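Local structure of hypothetical protein Atu0636 (Agrobacterium tumefaciens, 2OZV) at residues A50-A55 with A86-R91; P112-H117 with A209-R214; D151-A156 with I179-S184. The protein is of unproven function but is probably an S-adenosylmethionine-dependent O-methyltransferase. All blocks are in the same frame, centred on the assembly; numbering follows the deposited sequence. Where two conformers were deposited one is given.

Contact 1 (A50-A55 with A86-R91); sequences AGMAVA and AAFSAR
Phe88 and Arg91, in the loop before strand 92-96, dock on helix 49-57, which follows the first sheet strand of a Rossmann-like methyltransferase fold, through a mixed contact: an aromatic ring laid beside the helix and a guanidinium group that grips a backbone oxygen. The contact buries 216 Å². The Phe88 ring supplies the apolar half. Its CE1 lies 3.7 Å from CB of selenomethionine Met52, and its CD1 is 3.9 Å from CB of Ala55. One face of the ring also takes the carbonyl oxygen of Met52, 3.8 Å above the plane and displaced toward the rim. With chi1 at 59°, CG of Phe88 sits between its own backbone N and carbonyl carbon, a torsion that sends the ring to the helix. The polar half belongs to Arg91: NH2 donates to O of Ala55 at 2.9 Å, with an N-H...O angle of 155°. Ala55 O meets the guanidinium edge-on, 12° out of its plane, while NH2 stands above the carbonyl plane. A second, weak bond runs from Arg91 NH1 to the same O at 3.3 Å. NH1 also donates to O of Ala61, tying the helix to the start of strand 61-67. Met52 and Ala55 touch Ile92 of strand 92-96, Met52 meets Leu80 of helix 70-80, and Ala53 and Val54 of helix 49-57 pack on helix 24-30.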
loop_
_atom_site.group_PDB
_atom_site.type_symbol
_atom_site.label_atom_id
_atom_site.label_comp_id
_atom_site.label_asym_id
_atom_site.label_seq_id
_atom_site.Cartn_x
_atom_site.Cartn_y
_atom_site.Cartn_z
ATOM N N ALA B 50 -14.267 5.879 -18.712
ATOM C CA ALA B 50 -14.674 5.671 -17.288
ATOM C C ALA B 50 -15.996 6.418 -17.031
ATOM O O ALA B 50 -16.985 5.856 -16.527
ATOM C CB ALA B 50 -13.603 6.144 -16.317
ATOM N N GLY B 51 -16.010 7.710 -17.376
ATOM C CA GLY B 51 -17.257 8.501 -17.210
ATOM C C GLY B 51 -18.433 7.893 -17.953
ATOM O O GLY B 51 -19.579 7.899 -17.461
HETATM N N MSE B 52 -18.197 7.364 -19.160
HETATM C CA MSE B 52 -19.263 6.703 -19.902
HETATM C C MSE B 52 -19.767 5.460 -19.183
HETATM O O MSE B 52 -20.967 5.216 -19.156
HETATM C CB MSE B 52 -18.828 6.372 -21.337
HETATM C CG MSE B 52 -18.534 7.640 -22.097
HETATM SE SE MSE B 52 -17.995 7.272 -23.960
HETATM C CE MSE B 52 -16.972 8.945 -24.201
ATOM N N ALA B 53 -18.851 4.674 -18.615
ATOM C CA ALA B 53 -19.243 3.468 -17.885
ATOM C C ALA B 53 -20.059 3.820 -16.630
ATOM O O ALA B 53 -21.003 3.090 -16.283
ATOM C CB ALA B 53 -18.037 2.618 -17.527
ATOM N N VAL B 54 -19.705 4.918 -15.964
ATOM C CA VAL B 54 -20.497 5.400 -14.826
ATOM C C VAL B 54 -21.923 5.767 -15.318
ATOM O O VAL B 54 -22.921 5.305 -14.761
ATOM C CB VAL B 54 -19.873 6.646 -14.169
ATOM C CG1 VAL B 54 -20.820 7.165 -13.079
ATOM C CG2 VAL B 54 -18.499 6.325 -13.557
ATOM N N ALA B 55 -22.007 6.560 -16.386
ATOM C CA ALA B 55 -23.329 7.008 -16.892
ATOM C C ALA B 55 -24.198 5.844 -17.360
ATOM O O ALA B 55 -25.427 5.852 -17.177
ATOM C CB ALA B 55 -23.152 8.044 -18.020
ATOM N N ALA B 86 -25.713 5.771 -27.227
ATOM C CA ALA B 86 -26.836 6.701 -27.347
ATOM C C ALA B 86 -27.796 6.697 -26.160
ATOM O O ALA B 86 -28.460 7.699 -25.903
ATOM C CB ALA B 86 -27.604 6.469 -28.671
ATOM N N ALA B 87 -27.882 5.578 -25.444
ATOM C CA ALA B 87 -28.798 5.497 -24.306
ATOM C C ALA B 87 -28.441 6.473 -23.158
ATOM O O ALA B 87 -29.331 6.917 -22.422
ATOM C CB ALA B 87 -28.876 4.076 -23.779
ATOM N N PHE B 88 -27.161 6.827 -23.021
ATOM C CA PHE B 88 -26.721 7.651 -21.879
ATOM C C PHE B 88 -25.931 8.899 -22.290
ATOM O O PHE B 88 -25.588 9.712 -21.448
ATOM C CB PHE B 88 -25.876 6.817 -20.919
ATOM C CG PHE B 88 -24.646 6.233 -21.562
ATOM C CD1 PHE B 88 -23.517 7.020 -21.762
ATOM C CD2 PHE B 88 -24.646 4.915 -22.020
ATOM C CE1 PHE B 88 -22.374 6.496 -22.407
ATOM C CE2 PHE B 88 -23.525 4.376 -22.658
ATOM C CZ PHE B 88 -22.378 5.173 -22.836
ATOM N N SER B 89 -25.609 9.019 -23.572
ATOM C CA SER B 89 -24.730 10.092 -24.049
ATOM C C SER B 89 -25.245 11.505 -23.755
ATOM O O SER B 89 -24.456 12.424 -23.588
ATOM C CB SER B 89 -24.433 9.919 -25.545
ATOM O OG SER B 89 -25.579 10.162 -26.329
ATOM N N ALA B 90 -26.567 11.664 -23.660
ATOM C CA ALA B 90 -27.162 12.974 -23.373
ATOM C C ALA B 90 -26.716 13.496 -22.017
ATOM O O ALA B 90 -26.737 14.703 -21.780
ATOM C CB ALA B 90 -28.676 12.898 -23.420
ATOM N N ARG B 91 -26.328 12.582 -21.132
ATOM C CA ARG B 91 -25.933 12.940 -19.774
ATOM C C ARG B 91 -24.428 13.149 -19.625
ATOM O O ARG B 91 -23.918 13.272 -18.502
ATOM C CB ARG B 91 -26.439 11.886 -18.792
ATOM C CG ARG B 91 -27.952 11.857 -18.733
ATOM C CD ARG B 91 -28.415 10.895 -17.690
ATOM N NE ARG B 91 -28.396 9.503 -18.141
ATOM C CZ ARG B 91 -27.588 8.569 -17.649
ATOM N NH1 ARG B 91 -26.693 8.867 -16.700
ATOM N NH2 ARG B 91 -27.706 7.325 -18.098
#

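Contact 2 (P112-H117 with A209-R214); sequences PDEHFH and AIKGSR
Glu114 and Lys211 account for the 58 Å² buried here, 26 Å² on the first and 32 Å² on the second, and their charged ends make a sparse, partly water-mediated surface bridge between two strand ends. Lys211 is drawn out straight: CG is anti to the backbone N (chi1 -175°) and every later torsion is close to 180°, which carries NZ to the glutamate. Its nearest approach is to CG of Glu114, 3.7 Å from NZ, and the two side chains cross at about a right angle. The ammonium group thus comes alongside the aliphatic part of Glu114. OE2 of Glu114 is 4.0 Å from NZ of Lys211, a long salt bridge with no direct hydrogen bond. A water closes the gap: it accepts from Lys211 NZ at 3.0 Å and donates to OE2 of Glu114 at a notably short 2.5 Å, a length that is doubtful. NZ also donates to the carbonyl oxygens of Met160 and Ser157, which suggests that the glutamate is a secondary influence. Lys211 ends strand 204-211 and is the second residue of a type II turn from Ile210 to Ser213. It also packs on Phe186 of strand 186-195. Glu114, just ahead of strand 116-121, makes a backbone hydrogen bond with Ala158 of helix 148-159, and Phe116 of that strand packs against strands 61-67 and 38-42.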
loop_
_atom_site.group_PDB
_atom_site.type_symbol
_atom_site.label_atom_id
_atom_site.label_comp_id
_atom_site.label_asym_id
_atom_site.label_seq_id
_atom_site.Cartn_x
_atom_site.Cartn_y
_atom_site.Cartn_z
ATOM N N PRO B 112 -15.744 24.332 -11.951
ATOM C CA PRO B 112 -16.341 25.170 -10.898
ATOM C C PRO B 112 -15.971 24.735 -9.480
ATOM O O PRO B 112 -15.736 23.550 -9.238
ATOM C CB PRO B 112 -17.850 25.018 -11.137
ATOM C CG PRO B 112 -18.005 23.716 -11.842
ATOM C CD PRO B 112 -16.737 23.466 -12.614
ATOM N N ASP B 113 -15.909 25.697 -8.558
ATOM C CA ASP B 113 -15.626 25.398 -7.161
ATOM C C ASP B 113 -16.757 24.586 -6.532
ATOM O O ASP B 113 -17.946 24.912 -6.732
ATOM C CB ASP B 113 -15.505 26.698 -6.357
ATOM C CG ASP B 113 -14.247 27.491 -6.686
ATOM O OD1 ASP B 113 -13.201 26.905 -7.049
ATOM O OD2 ASP B 113 -14.316 28.726 -6.554
ATOM N N GLU B 114 -16.383 23.535 -5.792
ATOM C CA GLU B 114 -17.295 22.847 -4.873
ATOM C C GLU B 114 -18.638 22.500 -5.521
ATOM O O GLU B 114 -19.711 22.855 -5.016
ATOM C CB GLU B 114 -17.490 23.676 -3.592
ATOM C CG GLU B 114 -16.218 23.705 -2.761
ATOM C CD GLU B 114 -16.345 24.555 -1.517
ATOM O OE1 GLU B 114 -16.394 25.786 -1.633
ATOM O OE2 GLU B 114 -16.399 23.987 -0.423
ATOM N N HIS B 115 -18.549 21.767 -6.623
ATOM C CA HIS B 115 -19.688 21.503 -7.482
ATOM C C HIS B 115 -19.993 20.010 -7.632
ATOM O O HIS B 115 -21.153 19.633 -7.783
ATOM C CB HIS B 115 -19.413 22.122 -8.853
ATOM C CG HIS B 115 -20.487 21.896 -9.869
ATOM N ND1 HIS B 115 -21.694 22.569 -9.844
ATOM C CD2 HIS B 115 -20.512 21.111 -10.970
ATOM C CE1 HIS B 115 -22.417 22.197 -10.888
ATOM N NE2 HIS B 115 -21.720 21.314 -11.590
ATOM N N PHE B 116 -18.951 19.167 -7.607
ATOM C CA PHE B 116 -19.110 17.754 -7.961
ATOM C C PHE B 116 -19.221 16.852 -6.749
ATOM O O PHE B 116 -18.522 17.056 -5.750
ATOM C CB PHE B 116 -17.922 17.302 -8.826
ATOM C CG PHE B 116 -17.914 17.929 -10.215
ATOM C CD1 PHE B 116 -18.774 17.448 -11.230
ATOM C CD2 PHE B 116 -17.046 19.000 -10.499
ATOM C CE1 PHE B 116 -18.771 18.014 -12.514
ATOM C CE2 PHE B 116 -17.030 19.584 -11.778
ATOM C CZ PHE B 116 -17.903 19.099 -12.790
ATOM N N HIS B 117 -20.100 15.851 -6.840
ATOM C CA HIS B 117 -20.243 14.838 -5.788
ATOM C C HIS B 117 -19.145 13.775 -5.869
ATOM O O HIS B 117 -18.840 13.120 -4.872
ATOM C CB HIS B 117 -21.607 14.168 -5.915
ATOM C CG HIS B 117 -22.757 15.137 -5.787
ATOM N ND1 HIS B 117 -23.465 15.595 -6.886
ATOM C CD2 HIS B 117 -23.290 15.754 -4.705
ATOM C CE1 HIS B 117 -24.407 16.435 -6.473
ATOM N NE2 HIS B 117 -24.319 16.551 -5.157
ATOM N N ALA B 209 -11.447 8.228 -1.503
ATOM C CA ALA B 209 -11.188 9.087 -0.347
ATOM C C ALA B 209 -12.319 10.109 -0.279
ATOM O O ALA B 209 -13.034 10.318 -1.278
ATOM C CB ALA B 209 -9.798 9.748 -0.465
ATOM N N ILE B 210 -12.480 10.697 0.892
ATOM C CA ILE B 210 -13.600 11.576 1.175
ATOM C C ILE B 210 -13.030 12.958 1.499
ATOM O O ILE B 210 -12.169 13.085 2.380
ATOM C CB ILE B 210 -14.431 11.016 2.349
ATOM C CG1 ILE B 210 -15.078 9.679 1.933
ATOM C CG2 ILE B 210 -15.513 12.015 2.792
ATOM C CD1 ILE B 210 -16.037 9.787 0.745
ATOM N N LYS B 211 -13.493 13.984 0.780
ATOM C CA LYS B 211 -13.044 15.350 1.057
ATOM C C LYS B 211 -13.345 15.743 2.494
ATOM O O LYS B 211 -14.486 15.642 2.961
ATOM C CB LYS B 211 -13.670 16.358 0.080
ATOM C CG LYS B 211 -13.119 17.788 0.262
ATOM C CD LYS B 211 -13.804 18.758 -0.705
ATOM C CE LYS B 211 -13.231 20.165 -0.568
ATOM N NZ LYS B 211 -13.901 21.123 -1.505
ATOM N N GLY B 212 -12.300 16.169 3.195
ATOM C CA GLY B 212 -12.451 16.732 4.546
ATOM C C GLY B 212 -12.468 15.689 5.645
ATOM O O GLY B 212 -12.539 16.026 6.821
ATOM N N SER B 213 -12.372 14.408 5.279
ATOM C CA SER B 213 -12.292 13.361 6.297
ATOM C C SER B 213 -10.904 13.327 6.927
ATOM O O SER B 213 -9.902 13.513 6.243
ATOM C CB SER B 213 -12.605 11.993 5.681
ATOM O OG SER B 213 -12.306 10.962 6.605
ATOM N N ARG B 214 -10.847 13.105 8.235
ATOM C CA ARG B 214 -9.563 12.972 8.911
ATOM C C ARG B 214 -9.317 11.528 9.398
ATOM O O ARG B 214 -8.475 11.282 10.271
ATOM C CB ARG B 214 -9.438 14.018 10.028
ATOM C CG ARG B 214 -9.522 15.470 9.513
ATOM C CD ARG B 214 -9.579 16.498 10.643
ATOM N NE ARG B 214 -10.179 17.755 10.184
ATOM C CZ ARG B 214 -11.422 18.153 10.461
ATOM N NH1 ARG B 214 -11.868 19.312 9.988
ATOM N NH2 ARG B 214 -12.221 17.404 11.217
HETATM O O HOH W 1 -15.761 21.842 0.709
#

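Contact 3 (D151-A156 with I179-S184); sequences DWIRTA and IAACGS
Ile153 packs tightly against Ala181, with Cys182 a looser, peripheral partner, joining helix 148-159 to the C-terminal end of helix 175-182 in a small, buried apolar contact of 139 Å². This is plain helix-helix packing on one face of the sheet. The nearest pair of alpha carbons, CA of Ile153 and CA of Ala181, is 6.1 Å apart. The two branches of the isoleucine divide the work. CD1 lies 3.7 Å from CB of Ala181 and reaches SG of Cys182 at 4.3 Å. CG2, placed anti to the backbone N by a chi1 of -69°, instead lies against the backbone, 3.5 Å from O of Ala181. That oxygen also accepts a hydrogen bond from Arg185. No hydrogen bond crosses between the two segments, so the direct contact between them is van der Waals. The looser side begins where helix 175-182 ends, at Gly183: this residue and Ser184 are exposed and touch nothing on 151-156. On the first helix, Arg154 turns back, its NH1 meeting Asp151 OD1 at 2.8 Å in a salt bridge. Beneath the tight side, Ile153 rests on Met121 of strand 116-121, Leu168 of strand 164-170 and Phe186 of strand 186-195, while Cys182 packs on Leu166 and Leu189.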
loop_
_atom_site.group_PDB
_atom_site.type_symbol
_atom_site.label_atom_id
_atom_site.label_comp_id
_atom_site.label_asym_id
_atom_site.label_seq_id
_atom_site.Cartn_x
_atom_site.Cartn_y
_atom_site.Cartn_z
ATOM N N ASP B 151 -1.132 17.976 -8.698
ATOM C CA ASP B 151 -1.975 18.912 -9.475
ATOM C C ASP B 151 -3.416 18.429 -9.612
ATOM O O ASP B 151 -4.359 19.174 -9.322
ATOM C CB ASP B 151 -1.407 19.137 -10.872
ATOM C CG ASP B 151 -0.166 20.020 -10.877
ATOM O OD1 ASP B 151 0.092 20.748 -9.885
ATOM O OD2 ASP B 151 0.556 19.993 -11.896
ATOM N N TRP B 152 -3.587 17.182 -10.048
ATOM C CA TRP B 152 -4.923 16.655 -10.301
ATOM C C TRP B 152 -5.758 16.520 -9.026
ATOM O O TRP B 152 -6.939 16.848 -9.037
ATOM C CB TRP B 152 -4.840 15.308 -11.003
ATOM C CG TRP B 152 -4.448 15.361 -12.428
ATOM C CD1 TRP B 152 -3.528 16.174 -13.013
ATOM C CD2 TRP B 152 -4.955 14.514 -13.457
ATOM N NE1 TRP B 152 -3.437 15.893 -14.367
ATOM C CE2 TRP B 152 -4.309 14.872 -14.654
ATOM C CE3 TRP B 152 -5.919 13.501 -13.478
ATOM C CZ2 TRP B 152 -4.580 14.237 -15.869
ATOM C CZ3 TRP B 152 -6.181 12.861 -14.679
ATOM C CH2 TRP B 152 -5.509 13.229 -15.856
ATOM N N ILE B 153 -5.139 16.054 -7.934
ATOM C CA ILE B 153 -5.860 15.937 -6.662
ATOM C C ILE B 153 -6.130 17.315 -6.021
ATOM O O ILE B 153 -7.187 17.510 -5.415
ATOM C CB ILE B 153 -5.174 14.911 -5.708
ATOM C CG1 ILE B 153 -5.358 13.506 -6.321
ATOM C CG2 ILE B 153 -5.826 14.916 -4.316
ATOM C CD1 ILE B 153 -4.464 12.385 -5.742
ATOM N N ARG B 154 -5.227 18.282 -6.190
ATOM C CA ARG B 154 -5.535 19.660 -5.814
ATOM C C ARG B 154 -6.808 20.141 -6.533
ATOM O O ARG B 154 -7.712 20.669 -5.901
ATOM C CB ARG B 154 -4.367 20.598 -6.143
ATOM C CG ARG B 154 -4.536 22.031 -5.653
ATOM C CD ARG B 154 -3.366 22.904 -6.137
ATOM N NE ARG B 154 -3.382 22.957 -7.595
ATOM C CZ ARG B 154 -2.384 22.584 -8.395
ATOM N NH1 ARG B 154 -1.233 22.161 -7.886
ATOM N NH2 ARG B 154 -2.541 22.652 -9.722
ATOM N N THR B 155 -6.875 19.940 -7.849
ATOM C CA THR B 155 -8.084 20.305 -8.613
ATOM C C THR B 155 -9.305 19.508 -8.132
ATOM O O THR B 155 -10.377 20.082 -7.937
ATOM C CB THR B 155 -7.835 20.149 -10.118
ATOM O OG1 THR B 155 -6.850 21.118 -10.516
ATOM C CG2 THR B 155 -9.164 20.336 -10.936
ATOM N N ALA B 156 -9.146 18.197 -7.926
ATOM C CA ALA B 156 -10.276 17.351 -7.492
ATOM C C ALA B 156 -10.881 17.908 -6.209
ATOM O O ALA B 156 -12.106 17.982 -6.080
ATOM C CB ALA B 156 -9.852 15.854 -7.294
ATOM N N ILE B 179 -0.914 9.233 -1.625
ATOM C CA ILE B 179 -1.140 9.595 -0.230
ATOM C C ILE B 179 -0.682 11.022 0.041
ATOM O O ILE B 179 -1.401 11.782 0.716
ATOM C CB ILE B 179 -0.445 8.582 0.737
ATOM C CG1 ILE B 179 -1.100 7.188 0.603
ATOM C CG2 ILE B 179 -0.397 9.128 2.187
ATOM C CD1 ILE B 179 -0.229 6.040 1.268
ATOM N N ALA B 180 0.480 11.408 -0.481
ATOM C CA ALA B 180 0.993 12.775 -0.259
ATOM C C ALA B 180 0.069 13.834 -0.885
ATOM O O ALA B 180 -0.182 14.880 -0.285
ATOM C CB ALA B 180 2.395 12.918 -0.794
ATOM N N ALA B 181 -0.436 13.541 -2.082
ATOM C CA ALA B 181 -1.299 14.481 -2.804
ATOM C C ALA B 181 -2.642 14.643 -2.079
ATOM O O ALA B 181 -3.233 15.732 -2.080
ATOM C CB ALA B 181 -1.517 13.998 -4.240
ATOM N N CYS B 182 -3.122 13.569 -1.459
ATOM C CA CYS B 182 -4.359 13.639 -0.668
ATOM C C CYS B 182 -4.203 14.510 0.570
ATOM O O CYS B 182 -5.190 15.123 1.032
ATOM C CB CYS B 182 -4.867 12.244 -0.303
ATOM S SG CYS B 182 -5.584 11.356 -1.718
ATOM N N GLY B 183 -2.997 14.560 1.143
ATOM C CA GLY B 183 -2.730 15.328 2.377
ATOM C C GLY B 183 -3.532 16.610 2.606
ATOM O O GLY B 183 -3.557 17.500 1.757
ATOM N N SER B 184 -4.196 16.688 3.759
ATOM C CA SER B 184 -5.016 17.845 4.158
ATOM C C SER B 184 -6.145 18.203 3.183
ATOM O O SER B 184 -6.749 19.279 3.280
ATOM C CB SER B 184 -4.150 19.077 4.448
ATOM O OG SER B 184 -4.082 19.917 3.314
#

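Overall arrangement
From the N terminus, contact 1 closes first, bringing the loop after helix 70-80 back to helix 49-57 beside strand 92-96, outermost in this chain's sheet. Only then does the chain reach 112-117, where contact 2 opens; its loop ends at 209-214 and encloses contact 3, so these two nest while contact 1 precedes both in series. Contact 2 bridges the turn before strand 116-121 and the end of strand 204-211. Contact 3 joins two helices that between them pack on strands 116-121, 164-170 and 186-195. Its centre is about 11 Å from that of contact 2, without touch. Contact 1 lies across the chain's centre from contact 3, about 26 Å between centres.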